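PDB 3FUY: putative integron gene cassette protein from Uncultured bacterium, which is of unknown function, a product of a mobile integron gene cassette recovered from salt-marsh DNA. Local coordinates for residues 105-117 against 148-162. Numbering follows the deposited sequence.
Sequences YNAMVYVDLIVGT and SCVTQFEMKLREELL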
ATOM      1  N   TYR B 105     -16.128   1.225 -21.404  1.00 29.26           N
ATOM      2  CA  TYR B 105     -15.856   0.686 -20.079  1.00 29.95           C
ATOM      3  C   TYR B 105     -15.981  -0.841 -20.063  1.00 28.63           C
ATOM      4  O   TYR B 105     -17.074  -1.391 -20.160  1.00 29.57           O
ATOM      5  CB  TYR B 105     -16.799   1.343 -19.071  1.00 32.45           C
ATOM      6  CG  TYR B 105     -16.332   1.345 -17.632  1.00 28.35           C
ATOM      7  CD1 TYR B 105     -15.055   1.796 -17.282  1.00 33.69           C
ATOM      8  CD2 TYR B 105     -17.179   0.929 -16.624  1.00 26.24           C
ATOM      9  CE1 TYR B 105     -14.641   1.821 -15.951  1.00 26.25           C
ATOM     10  CE2 TYR B 105     -16.784   0.954 -15.297  1.00 31.78           C
ATOM     11  CZ  TYR B 105     -15.512   1.393 -14.968  1.00 32.06           C
ATOM     12  OH  TYR B 105     -15.137   1.400 -13.644  1.00 30.06           O
ATOM     13  N   ASN B 106     -14.841  -1.511 -19.966  1.00 27.15           N
ATOM     14  CA  ASN B 106     -14.772  -2.962 -19.938  1.00 27.68           C
ATOM     15  C   ASN B 106     -13.948  -3.483 -18.758  1.00 28.87           C
ATOM     16  O   ASN B 106     -13.067  -2.780 -18.232  1.00 27.03           O
ATOM     17  CB  ASN B 106     -14.152  -3.472 -21.234  1.00 30.70           C
ATOM     18  CG  ASN B 106     -14.741  -2.795 -22.449  1.00 36.05           C
ATOM     19  OD1 ASN B 106     -14.337  -1.690 -22.821  1.00 39.36           O
ATOM     20  ND2 ASN B 106     -15.733  -3.430 -23.045  1.00 29.42           N
ATOM     21  N   ALA B 107     -14.233  -4.715 -18.347  1.00 25.20           N
ATOM     22  CA  ALA B 107     -13.419  -5.364 -17.332  1.00 28.10           C
ATOM     23  C   ALA B 107     -13.160  -6.826 -17.649  1.00 29.61           C
ATOM     24  O   ALA B 107     -14.032  -7.540 -18.160  1.00 26.26           O
ATOM     25  CB  ALA B 107     -14.060  -5.221 -15.930  1.00 24.00           C
HETATM   26  N   MSE B 108     -11.952  -7.266 -17.325  1.00 23.60           N
HETATM   27  CA  MSE B 108     -11.611  -8.676 -17.379  1.00 25.30           C
HETATM   28  C   MSE B 108     -11.396  -9.192 -15.947  1.00 25.24           C
HETATM   29  O   MSE B 108     -10.501  -8.728 -15.235  1.00 25.36           O
HETATM   30  CB  MSE B 108     -10.344  -8.877 -18.230  1.00 25.57           C
HETATM   31  CG  MSE B 108      -9.854 -10.312 -18.282  1.00 24.90           C
HETATM   32 SE   MSE B 108     -11.045 -11.513 -19.262  0.81 34.20          SE
HETATM   33  CE  MSE B 108     -10.800 -10.795 -21.073  1.00 34.31           C
ATOM     34  N   VAL B 109     -12.222 -10.143 -15.528  1.00 25.02           N
ATOM     35  CA  VAL B 109     -12.112 -10.734 -14.199  1.00 26.35           C
ATOM     36  C   VAL B 109     -11.382 -12.072 -14.232  1.00 25.49           C
ATOM     37  O   VAL B 109     -11.853 -13.016 -14.861  1.00 30.40           O
ATOM     38  CB  VAL B 109     -13.500 -10.976 -13.581  1.00 24.58           C
ATOM     39  CG1 VAL B 109     -13.332 -11.475 -12.130  1.00 22.04           C
ATOM     40  CG2 VAL B 109     -14.337  -9.694 -13.645  1.00 23.19           C
ATOM     41  N   TYR B 110     -10.235 -12.143 -13.561  1.00 24.45           N
ATOM     42  CA  TYR B 110      -9.458 -13.380 -13.448  1.00 24.85           C
ATOM     43  C   TYR B 110      -9.853 -14.138 -12.195  1.00 26.16           C
ATOM     44  O   TYR B 110      -9.733 -13.609 -11.081  1.00 23.14           O
ATOM     45  CB  TYR B 110      -7.956 -13.066 -13.372  1.00 26.85           C
ATOM     46  CG  TYR B 110      -7.436 -12.411 -14.607  1.00 27.48           C
ATOM     47  CD1 TYR B 110      -7.463 -11.031 -14.749  1.00 27.89           C
ATOM     48  CD2 TYR B 110      -6.951 -13.181 -15.668  1.00 30.74           C
ATOM     49  CE1 TYR B 110      -7.006 -10.429 -15.907  1.00 29.97           C
ATOM     50  CE2 TYR B 110      -6.490 -12.592 -16.814  1.00 30.28           C
ATOM     51  CZ  TYR B 110      -6.516 -11.223 -16.937  1.00 31.61           C
ATOM     52  OH  TYR B 110      -6.038 -10.651 -18.090  1.00 29.81           O
ATOM     53  N   VAL B 111     -10.305 -15.372 -12.374  1.00 22.99           N
ATOM     54  CA  VAL B 111     -10.757 -16.202 -11.274  1.00 27.03           C
ATOM     55  C   VAL B 111      -9.981 -17.503 -11.342  1.00 28.11           C
ATOM     56  O   VAL B 111      -9.517 -17.886 -12.414  1.00 25.81           O
ATOM     57  CB  VAL B 111     -12.268 -16.497 -11.371  1.00 26.92           C
ATOM     58  CG1 VAL B 111     -13.050 -15.203 -11.420  1.00 24.78           C
ATOM     59  CG2 VAL B 111     -12.583 -17.338 -12.634  1.00 27.33           C
ATOM     60  N   ASP B 112      -9.805 -18.149 -10.196  1.00 23.85           N
ATOM     61  CA  ASP B 112      -9.225 -19.487 -10.127  1.00 27.05           C
ATOM     62  C   ASP B 112     -10.366 -20.430  -9.778  1.00 28.60           C
ATOM     63  O   ASP B 112     -11.188 -20.108  -8.915  1.00 28.45           O
ATOM     64  CB  ASP B 112      -8.180 -19.599  -8.996  1.00 27.77           C
ATOM     65  CG  ASP B 112      -6.809 -19.017  -9.352  1.00 29.07           C
ATOM     66  OD1 ASP B 112      -6.608 -18.499 -10.469  1.00 33.70           O
ATOM     67  OD2 ASP B 112      -5.909 -19.079  -8.481  1.00 30.11           O
ATOM     68  N   LEU B 113     -10.424 -21.585 -10.436  1.00 26.13           N
ATOM     69  CA  LEU B 113     -11.295 -22.669  -9.999  1.00 27.66           C
ATOM     70  C   LEU B 113     -10.406 -23.728  -9.360  1.00 29.26           C
ATOM     71  O   LEU B 113      -9.514 -24.277 -10.012  1.00 31.79           O
ATOM     72  CB  LEU B 113     -12.078 -23.292 -11.164  1.00 25.83           C
ATOM     73  CG  LEU B 113     -12.996 -24.466 -10.794  1.00 28.93           C
ATOM     74  CD1 LEU B 113     -14.290 -23.973 -10.159  1.00 26.93           C
ATOM     75  CD2 LEU B 113     -13.310 -25.344 -12.011  1.00 33.93           C
ATOM     76  N   ILE B 114     -10.637 -24.007  -8.086  1.00 27.60           N
ATOM     77  CA  ILE B 114      -9.823 -24.990  -7.373  1.00 30.25           C
ATOM     78  C   ILE B 114     -10.626 -26.245  -7.058  1.00 31.19           C
ATOM     79  O   ILE B 114     -11.601 -26.185  -6.316  1.00 32.91           O
ATOM     80  CB  ILE B 114      -9.226 -24.401  -6.068  1.00 29.67           C
ATOM     81  CG1 ILE B 114      -8.535 -23.063  -6.349  1.00 27.54           C
ATOM     82  CG2 ILE B 114      -8.244 -25.382  -5.442  1.00 29.52           C
ATOM     83  CD1 ILE B 114      -8.084 -22.316  -5.080  1.00 28.06           C
ATOM     84  N   VAL B 115     -10.221 -27.380  -7.635  1.00 33.34           N
ATOM     85  CA  VAL B 115     -10.845 -28.665  -7.327  1.00 32.01           C
ATOM     86  C   VAL B 115      -9.888 -29.541  -6.525  1.00 32.88           C
ATOM     87  O   VAL B 115      -8.689 -29.289  -6.486  1.00 37.72           O
ATOM     88  CB  VAL B 115     -11.310 -29.429  -8.599  1.00 36.78           C
ATOM     89  CG1 VAL B 115     -12.368 -28.634  -9.346  1.00 35.26           C
ATOM     90  CG2 VAL B 115     -10.132 -29.730  -9.507  1.00 40.14           C
ATOM     91  N   GLY B 116     -10.425 -30.564  -5.873  1.00 34.14           N
ATOM     92  CA  GLY B 116      -9.610 -31.444  -5.048  1.00 42.66           C
ATOM     93  C   GLY B 116      -8.750 -32.358  -5.905  1.00 46.89           C
ATOM     94  O   GLY B 116      -9.201 -32.836  -6.944  1.00 41.96           O
ATOM     95  N   THR B 117      -7.513 -32.596  -5.479  1.00 44.96           N
ATOM     96  CA  THR B 117      -6.604 -33.472  -6.218  1.00 45.45           C
ATOM     97  C   THR B 117      -7.265 -34.812  -6.558  1.00 50.67           C
ATOM     98  O   THR B 117      -6.933 -35.433  -7.571  1.00 53.51           O
ATOM     99  CB  THR B 117      -5.290 -33.733  -5.443  1.00 46.51           C
ATOM    100  OG1 THR B 117      -5.596 -34.065  -4.084  1.00 49.20           O
ATOM    101  CG2 THR B 117      -4.396 -32.498  -5.452  1.00 45.53           C
ATOM    102  N   SER B 148     -22.329   0.317 -16.089  1.00 26.57           N
ATOM    103  CA  SER B 148     -22.160   0.439 -17.541  1.00 24.80           C
ATOM    104  C   SER B 148     -20.859  -0.207 -18.000  1.00 27.25           C
ATOM    105  O   SER B 148     -20.236   0.253 -18.949  1.00 30.82           O
ATOM    106  CB  SER B 148     -22.169   1.900 -17.989  1.00 29.72           C
ATOM    107  OG  SER B 148     -23.368   2.532 -17.604  1.00 36.08           O
ATOM    108  N   CYS B 149     -20.448  -1.264 -17.316  1.00 25.55           N
ATOM    109  CA  CYS B 149     -19.238  -1.975 -17.677  1.00 24.95           C
ATOM    110  C   CYS B 149     -19.614  -3.301 -18.336  1.00 26.11           C
ATOM    111  O   CYS B 149     -20.537  -3.981 -17.884  1.00 23.80           O
ATOM    112  CB  CYS B 149     -18.389  -2.244 -16.431  1.00 28.67           C
ATOM    113  SG  CYS B 149     -16.901  -3.208 -16.775  1.00 31.60           S
ATOM    114  N   VAL B 150     -18.904  -3.660 -19.398  1.00 24.14           N
ATOM    115  CA  VAL B 150     -19.121  -4.950 -20.054  1.00 25.02           C
ATOM    116  C   VAL B 150     -18.021  -5.882 -19.587  1.00 23.23           C
ATOM    117  O   VAL B 150     -16.850  -5.560 -19.717  1.00 24.04           O
ATOM    118  CB  VAL B 150     -19.047  -4.843 -21.586  1.00 27.05           C
ATOM    119  CG1 VAL B 150     -19.114  -6.227 -22.207  1.00 26.87           C
ATOM    120  CG2 VAL B 150     -20.167  -3.946 -22.118  1.00 27.66           C
ATOM    121  N   THR B 151     -18.406  -7.041 -19.067  1.00 23.48           N
ATOM    122  CA  THR B 151     -17.473  -7.906 -18.356  1.00 25.15           C
ATOM    123  C   THR B 151     -17.158  -9.198 -19.110  1.00 26.83           C
ATOM    124  O   THR B 151     -18.022  -9.781 -19.756  1.00 29.44           O
ATOM    125  CB  THR B 151     -18.025  -8.225 -16.933  1.00 26.63           C
ATOM    126  OG1 THR B 151     -18.247  -7.002 -16.223  1.00 23.68           O
ATOM    127  CG2 THR B 151     -17.071  -9.097 -16.133  1.00 26.73           C
ATOM    128  N   GLN B 152     -15.905  -9.625 -19.047  1.00 25.37           N
ATOM    129  CA  GLN B 152     -15.519 -10.960 -19.481  1.00 26.26           C
ATOM    130  C   GLN B 152     -14.717 -11.585 -18.356  1.00 29.52           C
ATOM    131  O   GLN B 152     -14.237 -10.877 -17.457  1.00 26.24           O
ATOM    132  CB  GLN B 152     -14.645 -10.886 -20.737  1.00 28.62           C
ATOM    133  CG  GLN B 152     -15.263 -10.119 -21.898  1.00 32.50           C
ATOM    134  CD  GLN B 152     -16.509 -10.774 -22.462  1.00 34.35           C
ATOM    135  OE1 GLN B 152     -16.695 -11.992 -22.370  1.00 39.11           O
ATOM    136  NE2 GLN B 152     -17.371  -9.964 -23.066  1.00 38.60           N
ATOM    137  N   PHE B 153     -14.534 -12.900 -18.392  1.00 28.04           N
ATOM    138  CA  PHE B 153     -13.659 -13.510 -17.394  1.00 28.41           C
ATOM    139  C   PHE B 153     -12.720 -14.562 -17.976  1.00 30.11           C
ATOM    140  O   PHE B 153     -12.936 -15.070 -19.078  1.00 25.90           O
ATOM    141  CB  PHE B 153     -14.454 -14.086 -16.211  1.00 28.39           C
ATOM    142  CG  PHE B 153     -15.207 -15.342 -16.532  1.00 28.59           C
ATOM    143  CD1 PHE B 153     -14.727 -16.574 -16.134  1.00 31.46           C
ATOM    144  CD2 PHE B 153     -16.402 -15.292 -17.219  1.00 29.86           C
ATOM    145  CE1 PHE B 153     -15.429 -17.740 -16.434  1.00 32.75           C
ATOM    146  CE2 PHE B 153     -17.108 -16.451 -17.518  1.00 31.11           C
ATOM    147  CZ  PHE B 153     -16.624 -17.679 -17.125  1.00 29.50           C
ATOM    148  N   GLU B 154     -11.667 -14.862 -17.225  1.00 24.72           N
ATOM    149  CA  GLU B 154     -10.778 -15.980 -17.524  1.00 33.22           C
ATOM    150  C   GLU B 154     -10.664 -16.822 -16.275  1.00 28.87           C
ATOM    151  O   GLU B 154     -10.451 -16.295 -15.167  1.00 28.04           O
ATOM    152  CB  GLU B 154      -9.379 -15.504 -17.931  1.00 32.15           C
ATOM    153  CG  GLU B 154      -9.238 -15.063 -19.371  1.00 38.79           C
ATOM    154  CD  GLU B 154      -7.781 -14.865 -19.766  1.00 40.89           C
ATOM    155  OE1 GLU B 154      -6.900 -15.427 -19.075  1.00 40.99           O
ATOM    156  OE2 GLU B 154      -7.515 -14.143 -20.755  1.00 43.04           O
HETATM  157  N   MSE B 155     -10.775 -18.131 -16.455  1.00 30.16           N
HETATM  158  CA  MSE B 155     -10.746 -19.063 -15.349  1.00 31.88           C
HETATM  159  C   MSE B 155      -9.535 -19.998 -15.407  1.00 35.88           C
HETATM  160  O   MSE B 155      -9.403 -20.820 -16.315  1.00 35.71           O
HETATM  161  CB  MSE B 155     -12.029 -19.880 -15.350  1.00 29.35           C
HETATM  162  CG  MSE B 155     -12.105 -20.898 -14.241  1.00 32.29           C
HETATM  163 SE   MSE B 155     -13.936 -21.591 -14.105  0.71 42.19          SE
HETATM  164  CE  MSE B 155     -14.836 -20.052 -14.803  1.00 40.91           C
ATOM    165  N   LYS B 156      -8.651 -19.860 -14.429  1.00 30.77           N
ATOM    166  CA  LYS B 156      -7.503 -20.741 -14.292  1.00 30.75           C
ATOM    167  C   LYS B 156      -7.924 -21.944 -13.459  1.00 34.70           C
ATOM    168  O   LYS B 156      -8.676 -21.806 -12.485  1.00 34.33           O
ATOM    169  CB  LYS B 156      -6.347 -19.984 -13.613  1.00 32.82           C
ATOM    170  CG  LYS B 156      -5.052 -20.753 -13.555  1.00 34.99           C
ATOM    171  CD  LYS B 156      -3.958 -19.992 -12.820  1.00 33.56           C
ATOM    172  CE  LYS B 156      -3.559 -18.738 -13.558  1.00 36.66           C
ATOM    173  NZ  LYS B 156      -2.615 -17.923 -12.737  1.00 37.22           N
ATOM    174  N   LEU B 157      -7.458 -23.129 -13.840  1.00 31.70           N
ATOM    175  CA  LEU B 157      -7.808 -24.347 -13.124  1.00 31.27           C
ATOM    176  C   LEU B 157      -6.651 -24.818 -12.243  1.00 37.59           C
ATOM    177  O   LEU B 157      -5.497 -24.844 -12.669  1.00 38.74           O
ATOM    178  CB  LEU B 157      -8.202 -25.448 -14.107  1.00 32.86           C
ATOM    179  CG  LEU B 157      -9.120 -25.014 -15.250  1.00 36.76           C
ATOM    180  CD1 LEU B 157      -9.201 -26.090 -16.354  1.00 37.26           C
ATOM    181  CD2 LEU B 157     -10.502 -24.691 -14.709  1.00 36.13           C
ATOM    182  N   ARG B 158      -6.968 -25.185 -11.008  1.00 33.20           N
ATOM    183  CA  ARG B 158      -5.958 -25.658 -10.072  1.00 36.36           C
ATOM    184  C   ARG B 158      -6.468 -26.928  -9.444  1.00 33.89           C
ATOM    185  O   ARG B 158      -7.672 -27.152  -9.369  1.00 33.95           O
ATOM    186  CB  ARG B 158      -5.686 -24.617  -8.963  1.00 31.63           C
ATOM    187  CG  ARG B 158      -5.026 -23.330  -9.451  1.00 33.42           C
ATOM    188  CD  ARG B 158      -4.765 -22.360  -8.307  1.00 30.81           C
ATOM    189  NE  ARG B 158      -4.063 -21.146  -8.735  1.00 32.16           N
ATOM    190  CZ  ARG B 158      -2.754 -21.077  -8.968  1.00 35.83           C
ATOM    191  NH1 ARG B 158      -1.995 -22.157  -8.798  1.00 34.91           N
ATOM    192  NH2 ARG B 158      -2.197 -19.930  -9.357  1.00 31.88           N
ATOM    193  N   GLU B 159      -5.550 -27.765  -8.988  1.00 38.02           N
ATOM    194  CA  GLU B 159      -5.928 -28.854  -8.114  1.00 38.74           C
ATOM    195  C   GLU B 159      -5.039 -28.774  -6.882  1.00 40.16           C
ATOM    196  O   GLU B 159      -3.884 -28.341  -6.949  1.00 38.66           O
ATOM    197  CB  GLU B 159      -5.844 -30.217  -8.810  1.00 41.85           C
ATOM    198  CG  GLU B 159      -4.450 -30.794  -8.985  1.00 49.55           C
ATOM    199  CD  GLU B 159      -4.472 -32.174  -9.660  1.00 55.42           C
ATOM    200  OE1 GLU B 159      -4.991 -33.140  -9.055  1.00 53.13           O
ATOM    201  OE2 GLU B 159      -3.964 -32.290 -10.795  1.00 58.84           O
ATOM    202  N   GLU B 160      -5.610 -29.155  -5.750  1.00 40.32           N
ATOM    203  CA  GLU B 160      -4.946 -29.027  -4.475  1.00 38.97           C
ATOM    204  C   GLU B 160      -5.577 -30.043  -3.556  1.00 39.63           C
ATOM    205  O   GLU B 160      -6.747 -30.364  -3.698  1.00 38.26           O
ATOM    206  CB  GLU B 160      -5.167 -27.625  -3.902  1.00 39.27           C
ATOM    207  CG  GLU B 160      -4.607 -26.493  -4.748  1.00 36.55           C
ATOM    208  CD  GLU B 160      -3.109 -26.328  -4.578  1.00 39.79           C
ATOM    209  OE1 GLU B 160      -2.500 -27.131  -3.843  1.00 40.43           O
ATOM    210  OE2 GLU B 160      -2.540 -25.398  -5.186  1.00 40.30           O
ATOM    211  N   LEU B 161      -4.804 -30.556  -2.609  1.00 41.40           N
ATOM    212  CA  LEU B 161      -5.379 -31.395  -1.586  1.00 38.29           C
ATOM    213  C   LEU B 161      -6.065 -30.450  -0.611  1.00 42.37           C
ATOM    214  O   LEU B 161      -5.398 -29.709   0.111  1.00 43.83           O
ATOM    215  CB  LEU B 161      -4.281 -32.198  -0.891  1.00 47.46           C
ATOM    216  CG  LEU B 161      -4.742 -33.254   0.112  1.00 47.90           C
ATOM    217  CD1 LEU B 161      -5.716 -34.218  -0.539  1.00 45.68           C
ATOM    218  CD2 LEU B 161      -3.536 -34.001   0.674  1.00 54.88           C
ATOM    219  N   LEU B 162      -7.391 -30.464  -0.591  1.00 36.65           N
ATOM    220  CA  LEU B 162      -8.136 -29.428   0.113  1.00 38.17           C
ATOM    221  C   LEU B 162      -8.048 -29.537   1.641  1.00 44.98           C
ATOM    222  O   LEU B 162      -8.392 -28.592   2.361  1.00 43.44           O
ATOM    223  CB  LEU B 162      -9.595 -29.419  -0.333  1.00 37.93           C
ATOM    224  CG  LEU B 162      -9.854 -29.173  -1.819  1.00 35.81           C
ATOM    225  CD1 LEU B 162     -11.337 -29.055  -2.024  1.00 42.45           C
ATOM    226  CD2 LEU B 162      -9.157 -27.923  -2.311  1.00 37.79           C
TER
HETATM  227  O   HOH W   1     -19.287  -0.336 -21.510  1.00 39.43           O
HETATM  228  O   HOH W   2      -6.451 -11.562 -21.329  1.00 52.70           O
HETATM  229  O   HOH W   3      -3.902 -17.708 -10.138  1.00 34.12           O
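Val-109 N gives a hydrogen bond to Gln-152 O at 2.9 Å, one of a ladder that pairs strands 106-116 and 150-160 in parallel: even-numbered residues from Val-150 to Glu-160 each give their N-H to the carbonyl of one residue of 105-117 and take on their own O the N-H of the residue two further on.

The main polar side-chain link is the salt bridge from Arg-158 NE to Asp-112 OD2, 2.8 Å. The carboxylate lies at the guanidinium's edge, yet NE meets OD2 from above the carboxylate plane, the two planes being 58° apart. Arg-95 of strand 91-100 grips the same OD2, while a water joins OD1 to Arg-158 NH2 and to Lys-156 NZ, which is salt-bridged to Asp-177. An asparagine at Asp-112 would probably leave Arg-158 and Arg-95 without their shared negative charge.

Apolar contacts line the face of Val-111 and Leu-113. Met-155, present as selenomethionine, runs beside both, its SE 3.9 Å from Leu-113 CB; with CG anti to its own backbone N (chi1 180°), it also reaches helix 121-138. Further along, Leu-113 CD2 meets Leu-157 CD2 at 3.9 Å. Near the strand starts, Cys-149 SG sits obliquely over the Tyr-105 ring, 4.7 Å from its centroid.

Helix 121-138 connects the two strands, making this a beta-alpha-beta crossover at the edge of a mixed sheet.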